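Local structure of ribosomal RNA processing protein 6 (Trypanosoma brucei brucei, 4NLC) at residues H100-Y105 with P313-H318. The protein probably trims RNA from the 3' end as a 3'-5' exoribonuclease of the nuclear exosome, this piece being its catalytic core with exonuclease and HRDC domains. The protein carries 1 engineered substitution. Residues are numbered along the deposited sequence; the frame is centred on the assembly and turned at random.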
loop_
_atom_site.group_PDB
_atom_site.type_symbol
_atom_site.label_atom_id
_atom_site.label_comp_id
_atom_site.label_asym_id
_atom_site.label_seq_id
_atom_site.Cartn_x
_atom_site.Cartn_y
_atom_site.Cartn_z
ATOM N N HIS A 100 -0.246 0.682 6.643
ATOM C CA HIS A 100 0.166 1.665 7.637
ATOM C C HIS A 100 1.336 2.488 7.088
ATOM O O HIS A 100 2.322 1.927 6.632
ATOM C CB HIS A 100 0.537 1.016 8.997
ATOM C CG HIS A 100 0.919 2.051 10.025
ATOM N ND1 HIS A 100 -0.047 2.810 10.682
ATOM C CD2 HIS A 100 2.143 2.503 10.385
ATOM C CE1 HIS A 100 0.621 3.655 11.454
ATOM N NE2 HIS A 100 1.939 3.508 11.313
ATOM N N ASP A 101 1.256 3.800 7.199
ATOM C CA ASP A 101 2.309 4.645 6.661
ATOM C C ASP A 101 2.864 5.670 7.627
ATOM O O ASP A 101 3.907 6.228 7.316
ATOM C CB ASP A 101 1.845 5.337 5.347
ATOM C CG ASP A 101 0.582 6.182 5.427
ATOM O OD1 ASP A 101 0.445 6.956 6.395
ATOM O OD2 ASP A 101 -0.236 6.115 4.486
ATOM N N PHE A 102 2.191 5.969 8.756
ATOM C CA PHE A 102 2.694 7.027 9.664
ATOM C C PHE A 102 3.957 6.649 10.455
ATOM O O PHE A 102 4.934 7.381 10.410
ATOM C CB PHE A 102 1.601 7.529 10.613
ATOM C CG PHE A 102 1.917 8.874 11.224
ATOM C CD1 PHE A 102 1.826 10.037 10.469
ATOM C CD2 PHE A 102 2.314 8.979 12.549
ATOM C CE1 PHE A 102 2.142 11.279 11.029
ATOM C CE2 PHE A 102 2.619 10.222 13.108
ATOM C CZ PHE A 102 2.531 11.359 12.342
ATOM N N TYR A 103 3.936 5.519 11.170
ATOM C CA TYR A 103 5.059 5.036 11.990
ATOM C C TYR A 103 5.895 4.002 11.264
ATOM O O TYR A 103 6.195 2.923 11.790
ATOM C CB TYR A 103 4.560 4.523 13.351
ATOM C CG TYR A 103 3.883 5.595 14.175
ATOM C CD1 TYR A 103 4.630 6.549 14.859
ATOM C CD2 TYR A 103 2.495 5.625 14.314
ATOM C CE1 TYR A 103 4.016 7.523 15.641
ATOM C CE2 TYR A 103 1.871 6.580 15.117
ATOM C CZ TYR A 103 2.637 7.539 15.765
ATOM O OH TYR A 103 2.044 8.501 16.546
ATOM N N SER A 104 6.271 4.347 10.030
ATOM C CA SER A 104 7.077 3.548 9.127
ATOM C C SER A 104 7.538 4.444 7.982
ATOM O O SER A 104 6.735 5.226 7.432
ATOM C CB SER A 104 6.281 2.366 8.583
ATOM O OG SER A 104 7.060 1.645 7.647
ATOM N N TYR A 105 8.835 4.322 7.617
ATOM C CA TYR A 105 9.389 5.115 6.516
ATOM C C TYR A 105 8.767 4.753 5.174
ATOM O O TYR A 105 8.197 5.617 4.520
ATOM C CB TYR A 105 10.914 5.026 6.455
ATOM C CG TYR A 105 11.460 6.000 5.446
ATOM C CD1 TYR A 105 11.510 7.367 5.722
ATOM C CD2 TYR A 105 11.853 5.574 4.179
ATOM C CE1 TYR A 105 11.942 8.283 4.765
ATOM C CE2 TYR A 105 12.298 6.483 3.218
ATOM C CZ TYR A 105 12.345 7.833 3.517
ATOM O OH TYR A 105 12.804 8.716 2.571
ATOM N N PRO A 313 8.624 10.773 7.516
ATOM C CA PRO A 313 9.122 12.124 7.854
ATOM C C PRO A 313 8.140 12.938 8.732
ATOM O O PRO A 313 8.588 13.642 9.619
ATOM C CB PRO A 313 9.363 12.761 6.473
ATOM C CG PRO A 313 9.644 11.605 5.587
ATOM C CD PRO A 313 8.639 10.568 6.054
ATOM N N SER A 314 6.815 12.763 8.558
ATOM C CA SER A 314 5.790 13.433 9.379
ATOM C C SER A 314 5.815 12.982 10.847
ATOM O O SER A 314 5.518 13.780 11.726
ATOM C CB SER A 314 4.398 13.237 8.786
ATOM O OG SER A 314 4.303 13.913 7.544
ATOM N N ALA A 315 6.198 11.724 11.117
ATOM C CA ALA A 315 6.288 11.242 12.492
ATOM C C ALA A 315 7.567 11.795 13.181
ATOM O O ALA A 315 7.633 11.848 14.411
ATOM C CB ALA A 315 6.242 9.714 12.532
ATOM N N VAL A 316 8.576 12.195 12.399
ATOM C CA VAL A 316 9.782 12.795 12.971
ATOM C C VAL A 316 9.447 14.241 13.402
ATOM O O VAL A 316 9.681 14.630 14.558
ATOM C CB VAL A 316 10.989 12.754 11.983
ATOM C CG1 VAL A 316 12.148 13.639 12.460
ATOM C CG2 VAL A 316 11.467 11.323 11.763
ATOM N N MET A 317 8.871 15.014 12.467
ATOM C CA MET A 317 8.595 16.434 12.632
ATOM C C MET A 317 7.508 16.834 11.630
ATOM O O MET A 317 7.615 16.497 10.452
ATOM C CB MET A 317 9.920 17.142 12.247
ATOM C CG MET A 317 10.098 18.543 12.698
ATOM S SD MET A 317 11.494 19.311 11.800
ATOM C CE MET A 317 12.849 18.324 12.371
ATOM N N HIS A 318 6.501 17.596 12.062
ATOM C CA HIS A 318 5.474 18.094 11.141
ATOM C C HIS A 318 6.120 19.057 10.121
ATOM O O HIS A 318 7.107 19.709 10.431
ATOM C CB HIS A 318 4.335 18.786 11.907
ATOM C CG HIS A 318 3.139 19.091 11.058
ATOM N ND1 HIS A 318 3.083 20.226 10.261
ATOM C CD2 HIS A 318 1.992 18.389 10.895
ATOM C CE1 HIS A 318 1.907 20.191 9.660
ATOM N NE2 HIS A 318 1.209 19.105 10.011
#
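Phe102 lays one face of its ring against the methyl of Ala315, a CH-pi contact in which CB stands 4.1 Å from the ring centroid and 27° off the normal. CG of Phe102 is anti to the backbone N (chi1 -161°), and the ring lies against helix 313-316. Ala315 CB sits closer to one side of that ring, 3.7 Å from Phe102 CE2, while Phe102 CE1, beyond CZ from CE2, meets Ser314 CB obliquely at 3.7 Å. The same methyl also touches the main chain, with Ala315 CB 3.4 Å from Phe102 O. That carbonyl oxygen accepts a hydrogen bond from Ser312 OG, which is bonded to Ala315 N as well, so one serine ties the loop to the start of the helix.

Phe102 turns the edge of its ring at CD2 onto the face of the Tyr103 ring, over its centre, an edge-to-face pairing of neighbours; Tyr103 CD1 meets Ala315 CB more loosely, at 4.2 Å. Tyr103 N donates to His100 NE2 over 2.8 Å, tilted 30° from the imidazole plane, which helps fix the turn carrying both aromatic residues. At the other end, Tyr105 and Pro313 cross at about a right angle, Tyr105 CE1 to Pro313 CG 4.1 Å, and the tyrosine hydroxyl is bonded to Asp303 OD1 on helix 289-309.

The contact joins the loop between strands 92-100 and 108-115 of the exonuclease domain to a short HRDC helix. Between the two segments it is van der Waals packing, including a methyl against a carbonyl oxygen, with no hydrogen bond across; the polar ties come from Ser312, Asp310, which accepts from Tyr105 N, and Asp303, implying a small interdomain seam held by hydrogen bonds from residues before helix 313-316 and from helix 289-309.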